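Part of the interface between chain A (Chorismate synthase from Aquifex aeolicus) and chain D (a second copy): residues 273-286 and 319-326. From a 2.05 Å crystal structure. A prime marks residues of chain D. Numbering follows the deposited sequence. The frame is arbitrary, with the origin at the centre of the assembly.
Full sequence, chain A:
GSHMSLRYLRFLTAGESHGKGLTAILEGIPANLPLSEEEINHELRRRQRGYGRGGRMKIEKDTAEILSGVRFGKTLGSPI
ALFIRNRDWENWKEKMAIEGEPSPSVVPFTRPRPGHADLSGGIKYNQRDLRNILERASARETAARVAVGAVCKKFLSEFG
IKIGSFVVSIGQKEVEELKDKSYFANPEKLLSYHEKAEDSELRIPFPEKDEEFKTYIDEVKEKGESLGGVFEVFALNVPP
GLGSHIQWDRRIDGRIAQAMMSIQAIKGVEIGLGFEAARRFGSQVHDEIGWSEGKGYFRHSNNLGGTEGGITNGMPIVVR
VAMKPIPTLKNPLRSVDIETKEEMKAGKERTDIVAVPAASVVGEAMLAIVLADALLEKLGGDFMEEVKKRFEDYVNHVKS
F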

# COMPACT_ATOMS: atom_id res chain seq x y z
N LEU A 273 9.47 29.32 -2.50
CA LEU A 273 10.66 29.95 -3.08
C LEU A 273 11.63 28.93 -3.69
O LEU A 273 12.24 29.20 -4.72
N GLY A 274 11.77 27.77 -3.05
CA GLY A 274 12.64 26.72 -3.57
C GLY A 274 14.14 26.95 -3.57
O GLY A 274 14.73 27.28 -2.54
N PHE A 275 14.77 26.76 -4.72
CA PHE A 275 16.21 26.94 -4.87
C PHE A 275 16.65 28.36 -4.51
O PHE A 275 17.75 28.57 -4.00
N GLU A 276 15.79 29.34 -4.76
CA GLU A 276 16.13 30.72 -4.42
C GLU A 276 16.23 30.85 -2.91
O GLU A 276 17.05 31.62 -2.40
N ALA A 277 15.40 30.09 -2.19
CA ALA A 277 15.39 30.12 -0.73
C ALA A 277 16.69 29.58 -0.15
O ALA A 277 17.06 29.93 0.97
N ALA A 278 17.37 28.72 -0.90
CA ALA A 278 18.62 28.14 -0.45
C ALA A 278 19.79 29.11 -0.60
O ALA A 278 20.88 28.85 -0.11
N ARG A 279 19.55 30.22 -1.29
CA ARG A 279 20.58 31.23 -1.51
C ARG A 279 20.37 32.45 -0.62
O ARG A 279 21.21 33.35 -0.60
N ARG A 280 19.26 32.47 0.11
CA ARG A 280 18.95 33.60 0.98
C ARG A 280 19.27 33.34 2.44
O ARG A 280 19.56 32.22 2.84
N PHE A 281 19.20 34.40 3.24
CA PHE A 281 19.44 34.31 4.67
C PHE A 281 18.16 33.85 5.36
O PHE A 281 17.06 34.16 4.90
N GLY A 282 18.31 33.11 6.45
CA GLY A 282 17.14 32.63 7.16
C GLY A 282 16.10 33.72 7.39
O GLY A 282 14.91 33.49 7.22
N SER A 283 16.56 34.91 7.77
CA SER A 283 15.65 36.02 8.04
C SER A 283 14.90 36.52 6.81
O SER A 283 13.80 37.06 6.93
N GLN A 284 15.48 36.35 5.63
CA GLN A 284 14.81 36.79 4.41
C GLN A 284 13.97 35.69 3.78
O GLN A 284 13.44 35.85 2.67
N VAL A 285 13.83 34.57 4.48
CA VAL A 285 13.03 33.46 4.00
C VAL A 285 11.88 33.23 4.98
O VAL A 285 10.74 33.05 4.58
N HIS A 286 12.22 33.27 6.27
CA HIS A 286 11.26 33.06 7.35
C HIS A 286 9.95 33.81 7.17
O HIS A 286 9.93 35.02 6.93
N VAL D 319 20.80 14.11 -8.88
CA VAL D 319 19.71 14.85 -8.25
C VAL D 319 20.23 16.10 -7.58
O VAL D 319 21.22 16.05 -6.84
N ARG D 320 19.57 17.23 -7.81
CA ARG D 320 19.98 18.48 -7.19
C ARG D 320 18.95 18.80 -6.12
O ARG D 320 17.75 18.81 -6.39
N VAL D 321 19.42 19.05 -4.90
CA VAL D 321 18.53 19.32 -3.78
C VAL D 321 18.79 20.68 -3.13
O VAL D 321 19.94 21.04 -2.85
N ALA D 322 17.71 21.42 -2.89
CA ALA D 322 17.79 22.75 -2.30
C ALA D 322 17.30 22.77 -0.86
O ALA D 322 16.15 22.42 -0.58
N MSE D 323 18.17 23.19 0.06
CA MSE D 323 17.82 23.27 1.47
C MSE D 323 17.69 24.72 1.92
O MSE D 323 18.58 25.55 1.68
N LYS D 324 16.58 25.04 2.58
CA LYS D 324 16.36 26.39 3.07
C LYS D 324 17.08 26.59 4.40
O LYS D 324 17.38 25.63 5.11
N PRO D 325 17.37 27.86 4.75
CA PRO D 325 18.06 28.19 6.00
C PRO D 325 17.14 27.86 7.17
O PRO D 325 15.92 27.91 7.03
N ILE D 326 17.72 27.53 8.32
CA ILE D 326 16.93 27.21 9.50
C ILE D 326 17.09 28.31 10.55
O ILE D 326 16.56 29.41 10.40

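No hydrogen bond crosses between these two stretches; the contact rests on close packing of small and apolar groups against backbone. Gly274, at positive phi, a region that favours glycine, opens the turn that carries Phe275. The CA-to-CB bond of Phe275 runs sideways, but its m rotamer brings the ring to strand 319′-323′. There Ala322′, pointing toward chain A, sets its methyl over one ring face: Ala322′ CB lies 3.5 Å from the centroid of the Phe275 ring in a CH-pi contact. The ring edge meets the backbone, with Phe275 CZ 3.6 Å from Arg320′ O. Arg320′, chi1 m, also points inward, its NH2 4.0 Å from Phe275 CE1, yet its guanidinium nitrogens find their hydrogen bonds elsewhere in the structure. Glu276 points away.

Pro325′ points toward chain A with a C-gamma exo ring, and Ala277 O lies 3.1 Å from Pro325′ CD. Ala278 CB sits 3.2 Å from Met323′ O and 4.1 Å from Ala322′ CB, while the CA-to-CB bond of Met323′, a selenomethionine, points away. Arg280 O lies 3.0 Å from Pro325′ CG, although the CA-to-CB bond of Arg280, an m rotamer, runs sideways and the side-chain end leads off, Arg280 NH1 giving Gln284 O a weak 3.4 Å hydrogen bond. Gly282 CA approaches Pro325′ CB to 3.4 Å; an ideal CB on Gly282 would lie 3.4 Å from Ile326′ O. Val285, a t rotamer pointing inward, adds CG2 at 4.1 Å from Pro325′ CD.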

# COMPACT_ATOMS: atom_id res chain seq x y z
CB LEU A 273 11.37 30.77 -2.00
CG LEU A 273 11.98 32.12 -2.39
CD1 LEU A 273 10.92 33.00 -3.06
CD2 LEU A 273 12.53 32.80 -1.14
CB PHE A 275 16.65 26.59 -6.29
CG PHE A 275 16.81 25.11 -6.52
CD1 PHE A 275 18.02 24.47 -6.24
CD2 PHE A 275 15.73 24.34 -6.96
CE1 PHE A 275 18.15 23.09 -6.39
CE2 PHE A 275 15.85 22.95 -7.11
CZ PHE A 275 17.06 22.33 -6.83
CB GLU A 276 15.06 31.68 -4.95
CG GLU A 276 15.44 33.14 -4.79
CD GLU A 276 16.78 33.46 -5.43
OE1 GLU A 276 16.90 33.34 -6.67
OE2 GLU A 276 17.73 33.82 -4.70
CB ALA A 277 14.22 29.29 -0.20
CB ALA A 278 18.91 26.85 -1.22
CB ARG A 279 20.57 31.69 -2.97
CG ARG A 279 20.45 30.56 -3.97
CD ARG A 279 20.43 31.07 -5.40
NE ARG A 279 19.90 30.07 -6.32
CZ ARG A 279 20.34 28.82 -6.41
NH1 ARG A 279 21.33 28.40 -5.64
NH2 ARG A 279 19.78 27.97 -7.27
CB ARG A 280 17.47 33.97 0.86
CG ARG A 280 17.03 34.46 -0.51
CD ARG A 280 15.61 34.98 -0.41
NE ARG A 280 15.09 35.50 -1.66
CZ ARG A 280 13.92 36.12 -1.77
NH1 ARG A 280 13.15 36.28 -0.70
NH2 ARG A 280 13.51 36.57 -2.95
CB PHE A 281 19.86 35.67 5.24
CG PHE A 281 21.19 36.16 4.74
CD1 PHE A 281 22.35 35.44 5.02
CD2 PHE A 281 21.29 37.33 3.99
CE1 PHE A 281 23.59 35.89 4.55
CE2 PHE A 281 22.52 37.78 3.52
CZ PHE A 281 23.68 37.05 3.80
CB SER A 283 16.42 37.19 8.68
OG SER A 283 17.38 37.72 7.78
CB GLN A 284 15.83 37.34 3.40
CG GLN A 284 17.23 36.77 3.52
CD GLN A 284 18.21 37.44 2.56
OE1 GLN A 284 18.26 38.66 2.46
NE2 GLN A 284 18.99 36.63 1.86
CB VAL A 285 13.86 32.16 3.90
CG1 VAL A 285 12.95 30.98 3.55
CG2 VAL A 285 14.93 32.31 2.83
CB HIS A 286 11.89 33.49 8.68
CG HIS A 286 10.94 33.42 9.85
ND1 HIS A 286 10.42 32.23 10.31
CD2 HIS A 286 10.42 34.39 10.63
CE1 HIS A 286 9.61 32.47 11.33
NE2 HIS A 286 9.59 33.78 11.54
CB VAL D 319 19.03 13.98 -7.19
CG1 VAL D 319 17.79 14.67 -6.69
CG2 VAL D 319 18.72 12.60 -7.75
CB ARG D 320 20.07 19.60 -8.23
CG ARG D 320 20.74 19.19 -9.55
CD ARG D 320 21.65 20.31 -10.07
NE ARG D 320 21.05 21.61 -9.84
CZ ARG D 320 21.68 22.65 -9.31
NH1 ARG D 320 22.96 22.55 -8.95
NH2 ARG D 320 21.03 23.79 -9.12
CB VAL D 321 18.68 18.20 -2.72
CG1 VAL D 321 17.54 18.24 -1.74
CG2 VAL D 321 18.75 16.85 -3.42
CB ALA D 322 16.98 23.73 -3.13
CB MSE D 323 18.88 22.58 2.33
CG MSE D 323 18.64 22.76 3.81
SE MSE D 323 20.02 21.98 4.89
CE MSE D 323 18.95 20.82 6.00
CB LYS D 324 14.86 26.65 3.26
CG LYS D 324 14.26 25.98 4.49
CD LYS D 324 12.79 26.38 4.64
CE LYS D 324 12.15 25.69 5.82
NZ LYS D 324 12.78 26.07 7.11
CB PRO D 325 18.29 29.70 5.89
CG PRO D 325 18.34 29.93 4.41
CD PRO D 325 17.22 29.06 3.91
CB ILE D 326 17.36 25.86 10.12
CG1 ILE D 326 16.97 24.70 9.20
CG2 ILE D 326 16.69 25.69 11.48
CD1 ILE D 326 17.75 24.63 7.89